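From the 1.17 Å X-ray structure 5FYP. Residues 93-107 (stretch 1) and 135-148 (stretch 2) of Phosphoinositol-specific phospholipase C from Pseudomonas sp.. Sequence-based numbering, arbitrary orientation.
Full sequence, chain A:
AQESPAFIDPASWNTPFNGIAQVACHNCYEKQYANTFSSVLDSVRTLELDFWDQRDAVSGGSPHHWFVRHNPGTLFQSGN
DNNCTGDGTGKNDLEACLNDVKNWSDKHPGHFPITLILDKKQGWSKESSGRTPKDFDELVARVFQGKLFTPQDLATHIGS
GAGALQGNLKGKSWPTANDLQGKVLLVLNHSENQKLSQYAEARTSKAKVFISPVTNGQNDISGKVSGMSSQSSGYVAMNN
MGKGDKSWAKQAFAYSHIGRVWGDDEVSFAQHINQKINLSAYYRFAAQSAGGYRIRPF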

# COMPACT_ATOMS: atom_id res chain seq x y z
N ASP A 93 -7.48 16.77 4.41
CA ASP A 93 -8.10 15.79 3.53
C ASP A 93 -7.08 14.79 3.00
O ASP A 93 -5.93 14.77 3.42
CB ASP A 93 -8.86 16.52 2.42
CG ASP A 93 -7.95 17.28 1.45
OD1 ASP A 93 -6.75 17.48 1.74
OD2 ASP A 93 -8.47 17.71 0.41
N LEU A 94 -7.47 13.98 2.02
CA LEU A 94 -6.55 13.02 1.46
C LEU A 94 -5.31 13.68 0.91
O LEU A 94 -4.17 13.28 1.18
CB LEU A 94 -7.21 12.15 0.40
CG LEU A 94 -6.29 11.15 -0.29
CD1 LEU A 94 -5.68 10.16 0.68
CD2 LEU A 94 -7.00 10.41 -1.40
N GLU A 95 -5.52 14.73 0.12
CA GLU A 95 -4.38 15.44 -0.48
C GLU A 95 -3.42 15.95 0.58
O GLU A 95 -2.20 15.88 0.44
CB GLU A 95 -4.87 16.58 -1.38
CG GLU A 95 -3.75 17.38 -2.01
CD GLU A 95 -4.21 18.30 -3.12
OE1 GLU A 95 -5.36 18.22 -3.58
OE2 GLU A 95 -3.39 19.11 -3.58
N ALA A 96 -3.98 16.48 1.67
CA ALA A 96 -3.12 16.97 2.76
C ALA A 96 -2.28 15.84 3.39
O ALA A 96 -1.08 15.99 3.66
CB ALA A 96 -3.96 17.62 3.83
N CYS A 97 -2.92 14.71 3.62
CA CYS A 97 -2.22 13.55 4.16
C CYS A 97 -1.10 13.07 3.22
O CYS A 97 0.00 12.76 3.66
CB CYS A 97 -3.17 12.39 4.46
SG CYS A 97 -4.40 12.71 5.75
N LEU A 98 -1.42 13.01 1.94
CA LEU A 98 -0.42 12.64 0.96
C LEU A 98 0.75 13.64 0.95
O LEU A 98 1.92 13.24 0.85
CB LEU A 98 -1.04 12.52 -0.43
CG LEU A 98 -2.11 11.45 -0.59
CD1 LEU A 98 -2.62 11.47 -2.02
CD2 LEU A 98 -1.63 10.07 -0.24
N ASN A 99 0.45 14.92 1.05
CA ASN A 99 1.50 15.94 1.11
C ASN A 99 2.38 15.83 2.34
O ASN A 99 3.58 16.10 2.26
CB ASN A 99 0.92 17.33 0.99
CG ASN A 99 0.84 17.77 -0.45
OD1 ASN A 99 1.82 17.67 -1.21
ND2 ASN A 99 -0.29 18.30 -0.84
N ASP A 100 1.82 15.36 3.46
CA ASP A 100 2.67 15.12 4.63
C ASP A 100 3.74 14.07 4.30
O ASP A 100 4.91 14.21 4.68
CB ASP A 100 1.84 14.62 5.81
CG ASP A 100 1.08 15.72 6.51
OD1 ASP A 100 1.37 16.90 6.27
OD2 ASP A 100 0.20 15.35 7.30
N VAL A 101 3.38 13.04 3.55
CA VAL A 101 4.35 12.00 3.13
C VAL A 101 5.35 12.59 2.14
O VAL A 101 6.55 12.37 2.25
CB VAL A 101 3.63 10.77 2.55
CG1 VAL A 101 4.64 9.74 2.10
CG2 VAL A 101 2.70 10.19 3.60
N LYS A 102 4.84 13.32 1.17
CA LYS A 102 5.70 13.94 0.15
C LYS A 102 6.75 14.85 0.79
O LYS A 102 7.93 14.81 0.47
CB LYS A 102 4.81 14.69 -0.84
CG LYS A 102 5.53 15.17 -2.09
CD LYS A 102 6.14 16.52 -1.95
CE LYS A 102 6.66 16.96 -3.31
NZ LYS A 102 7.49 18.18 -3.23
N ASN A 103 6.30 15.67 1.74
CA ASN A 103 7.20 16.58 2.44
C ASN A 103 8.24 15.84 3.28
O ASN A 103 9.40 16.22 3.27
CB ASN A 103 6.40 17.54 3.31
CG ASN A 103 5.61 18.55 2.50
OD1 ASN A 103 5.95 18.87 1.36
ND2 ASN A 103 4.54 19.05 3.08
N TRP A 104 7.83 14.79 3.99
CA TRP A 104 8.79 13.99 4.75
C TRP A 104 9.83 13.41 3.78
O TRP A 104 11.04 13.45 4.03
CB TRP A 104 8.08 12.88 5.55
CG TRP A 104 9.03 12.09 6.41
CD1 TRP A 104 9.26 12.27 7.74
CD2 TRP A 104 9.89 11.02 6.00
NE1 TRP A 104 10.19 11.40 8.19
CE2 TRP A 104 10.61 10.62 7.14
CE3 TRP A 104 10.11 10.35 4.78
CZ2 TRP A 104 11.56 9.61 7.10
CZ3 TRP A 104 11.06 9.35 4.75
CH2 TRP A 104 11.74 8.97 5.90
N SER A 105 9.36 12.90 2.65
CA SER A 105 10.26 12.33 1.63
C SER A 105 11.29 13.37 1.15
O SER A 105 12.50 13.09 1.12
CB SER A 105 9.46 11.80 0.46
OG SER A 105 10.29 11.44 -0.64
N ASP A 106 10.83 14.57 0.83
CA ASP A 106 11.75 15.63 0.41
C ASP A 106 12.83 15.95 1.47
O ASP A 106 13.95 16.27 1.15
CB ASP A 106 10.98 16.92 0.15
CG ASP A 106 10.24 16.92 -1.16
OD1 ASP A 106 10.50 16.08 -2.04
OD2 ASP A 106 9.40 17.83 -1.34
N LYS A 107 12.43 15.85 2.74
CA LYS A 107 13.35 16.14 3.85
C LYS A 107 14.31 15.00 4.19
O LYS A 107 15.24 15.20 4.96
CB LYS A 107 12.56 16.54 5.09
CG LYS A 107 11.91 17.92 5.00
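Stretch 2, residues 135-148: DFDELVARVFQGKL

Two charged clusters, one toward each end of the contact, fix stretch 2 on stretch 1. In the first, Arg 142 and Glu 95 form a two-pronged salt bridge. Arg 142 NH1 donates to Glu 95 OE2 at 2.8 Å with an N-H...O angle of 164°, and Arg 142 NH2 donates to Glu 95 OE1 at 3.0 Å and 175°. Both angles are close to linear, and the carboxylate oxygen OE2 lies at the edge of the guanidinium, near its plane, as expected for paired N-H groups facing paired oxygens. Both residues leave their helices sideways, and their ends come nearer: Glu 95 is extended (chi1 and chi2 t), while Arg 142 is t at chi1 and chi2 and turns at chi3 (57°, p).

In the second cluster, Lys 147 NZ donates to Asp 106 OD1 at 2.8 Å, a salt bridge, and to Ser 105 OG, also at 2.8 Å. The other carboxylate oxygen of Asp 106 is taken from within stretch 1, where Lys 102 NZ donates to Asp 106 OD2 at 2.7 Å; Asp 106 thus joins two lysines. A water adds a smaller polar link by donating to Asn 99 OD1 at 3.0 Å and to Val 143 O at 2.9 Å.

These contacts connect two helices, the helix that starts at Leu 94 and the helix that enters stretch 2 from earlier in the chain and runs to Phe 144, that run in broadly the same direction. Their axes cross at -32° and approach to 9.8 Å. The first helix is capped by Asp 93, whose OD1 accepts from Ala 96 N at 2.9 Å. The second gives way at Gln 145, where phi turns positive (51°), and a 3-10 segment, 146-147, follows; Lys 147 N still bonds to Phe 144 O at 3.0 Å. Lys 147 thereby reaches stretch 1 from beyond the helix, its CB directed toward it.

Between the charged clusters the packing is knobs into holes. Leu 98 sits among Leu 139, Val 140, Val 143 and Phe 144, with Leu 98 CD1 4.0 Å from Val 140 CG1 and Leu 98 CB 3.9 Å from Val 143 CG1. Reciprocally, Val 143 sits among Glu 95, Leu 98, Asn 99 and Lys 102; its CA is 6.4 Å from the CA of Asn 99. Phe 144 leaves its helix sideways, but its ring reaches stretch 1, placing CZ 3.9 Å from Leu 98 CB, while Val 101 CG1 lies at the ring edge, 4.1 Å from Phe 144 CE1. Farther toward the N-terminal ends, Leu 94 CD2 is 4.0 Å from both Leu 139 CD2 and Phe 136 CE1, meeting the latter ring at its edge. Together the two stretches bury 651 Å², counting both sides.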

# COMPACT_ATOMS: atom_id res chain seq x y z
N ASP A 135 -9.15 10.42 -12.12
CA ASP A 135 -9.00 11.56 -11.20
C ASP A 135 -8.10 11.19 -10.02
O ASP A 135 -7.32 12.02 -9.57
CB ASP A 135 -10.34 12.03 -10.69
CG ASP A 135 -11.24 12.58 -11.79
OD1 ASP A 135 -10.81 13.54 -12.47
OD2 ASP A 135 -12.35 12.04 -11.99
N PHE A 136 -8.24 9.97 -9.52
CA PHE A 136 -7.40 9.50 -8.43
C PHE A 136 -5.93 9.44 -8.84
O PHE A 136 -5.07 9.94 -8.11
CB PHE A 136 -7.95 8.16 -7.97
CG PHE A 136 -7.32 7.62 -6.73
CD1 PHE A 136 -7.57 8.21 -5.51
CD2 PHE A 136 -6.52 6.49 -6.79
CE1 PHE A 136 -7.05 7.70 -4.34
CE2 PHE A 136 -5.99 5.95 -5.62
CZ PHE A 136 -6.25 6.60 -4.41
N ASP A 137 -5.66 8.85 -10.01
CA ASP A 137 -4.29 8.83 -10.53
C ASP A 137 -3.76 10.25 -10.70
O ASP A 137 -2.58 10.49 -10.40
CB ASP A 137 -4.19 8.08 -11.84
CG ASP A 137 -4.04 6.57 -11.68
OD1 ASP A 137 -4.06 6.08 -10.53
OD2 ASP A 137 -3.83 5.92 -12.71
N GLU A 138 -4.59 11.15 -11.18
CA GLU A 138 -4.12 12.50 -11.41
C GLU A 138 -3.74 13.19 -10.08
O GLU A 138 -2.76 13.90 -10.02
CB GLU A 138 -5.13 13.30 -12.23
CG GLU A 138 -5.13 12.87 -13.69
CD GLU A 138 -6.14 13.52 -14.59
OE1 GLU A 138 -7.04 14.20 -14.11
OE2 GLU A 138 -6.04 13.29 -15.80
N LEU A 139 -4.54 12.95 -9.03
CA LEU A 139 -4.22 13.50 -7.71
C LEU A 139 -2.88 12.95 -7.22
O LEU A 139 -2.02 13.72 -6.80
CB LEU A 139 -5.31 13.16 -6.70
CG LEU A 139 -4.95 13.42 -5.23
CD1 LEU A 139 -4.65 14.89 -5.01
CD2 LEU A 139 -6.05 12.97 -4.30
N VAL A 140 -2.73 11.63 -7.21
CA VAL A 140 -1.52 11.09 -6.60
C VAL A 140 -0.27 11.48 -7.40
O VAL A 140 0.78 11.71 -6.82
CB VAL A 140 -1.61 9.58 -6.32
CG1 VAL A 140 -2.82 9.29 -5.40
CG2 VAL A 140 -1.68 8.73 -7.57
N ALA A 141 -0.42 11.57 -8.71
CA ALA A 141 0.70 12.00 -9.57
C ALA A 141 1.04 13.47 -9.34
O ALA A 141 2.19 13.84 -9.32
CB ALA A 141 0.38 11.75 -11.03
N ARG A 142 0.02 14.29 -9.16
CA ARG A 142 0.24 15.72 -8.89
C ARG A 142 0.97 15.94 -7.57
O ARG A 142 1.87 16.76 -7.47
CB ARG A 142 -1.09 16.47 -8.89
CG ARG A 142 -0.95 17.95 -8.67
CD ARG A 142 -2.24 18.67 -9.08
NE ARG A 142 -3.41 18.15 -8.38
CZ ARG A 142 -3.68 18.39 -7.10
NH1 ARG A 142 -2.88 19.13 -6.35
NH2 ARG A 142 -4.78 17.87 -6.55
N VAL A 143 0.60 15.16 -6.55
CA VAL A 143 1.27 15.28 -5.26
C VAL A 143 2.70 14.73 -5.32
O VAL A 143 3.65 15.42 -4.95
CB VAL A 143 0.48 14.55 -4.16
CG1 VAL A 143 1.28 14.50 -2.86
CG2 VAL A 143 -0.85 15.24 -3.92
N PHE A 144 2.87 13.51 -5.80
CA PHE A 144 4.15 12.81 -5.67
C PHE A 144 5.11 12.98 -6.84
O PHE A 144 6.30 12.77 -6.65
CB PHE A 144 3.93 11.32 -5.41
CG PHE A 144 3.32 11.05 -4.06
CD1 PHE A 144 4.08 11.22 -2.92
CD2 PHE A 144 2.02 10.63 -3.92
CE1 PHE A 144 3.56 11.00 -1.66
CE2 PHE A 144 1.48 10.40 -2.67
CZ PHE A 144 2.23 10.60 -1.53
N GLN A 145 4.56 13.32 -8.00
CA GLN A 145 5.30 13.52 -9.21
C GLN A 145 6.22 12.33 -9.47
O GLN A 145 5.79 11.17 -9.40
CB GLN A 145 6.05 14.86 -9.07
CG GLN A 145 5.14 16.07 -8.89
N GLY A 146 7.50 12.57 -9.61
CA GLY A 146 8.40 11.51 -9.96
C GLY A 146 8.79 10.58 -8.84
O GLY A 146 9.57 9.67 -9.07
N LYS A 147 8.25 10.77 -7.63
CA LYS A 147 8.58 9.87 -6.52
C LYS A 147 7.98 8.49 -6.68
O LYS A 147 8.43 7.55 -6.05
CB LYS A 147 8.14 10.45 -5.18
CG LYS A 147 8.89 11.69 -4.75
CD LYS A 147 8.34 12.21 -3.42
CE LYS A 147 8.97 13.54 -2.99
NZ LYS A 147 10.41 13.40 -2.67
N LEU A 148 6.92 8.37 -7.47
CA LEU A 148 6.20 7.08 -7.53
C LEU A 148 6.98 5.99 -8.24
O LEU A 148 7.71 6.24 -9.22
CB LEU A 148 4.85 7.25 -8.22
CG LEU A 148 3.88 8.20 -7.51
CD1 LEU A 148 2.57 8.19 -8.25
CD2 LEU A 148 3.67 7.83 -6.07
O HOH W 1 3.16 18.03 -3.86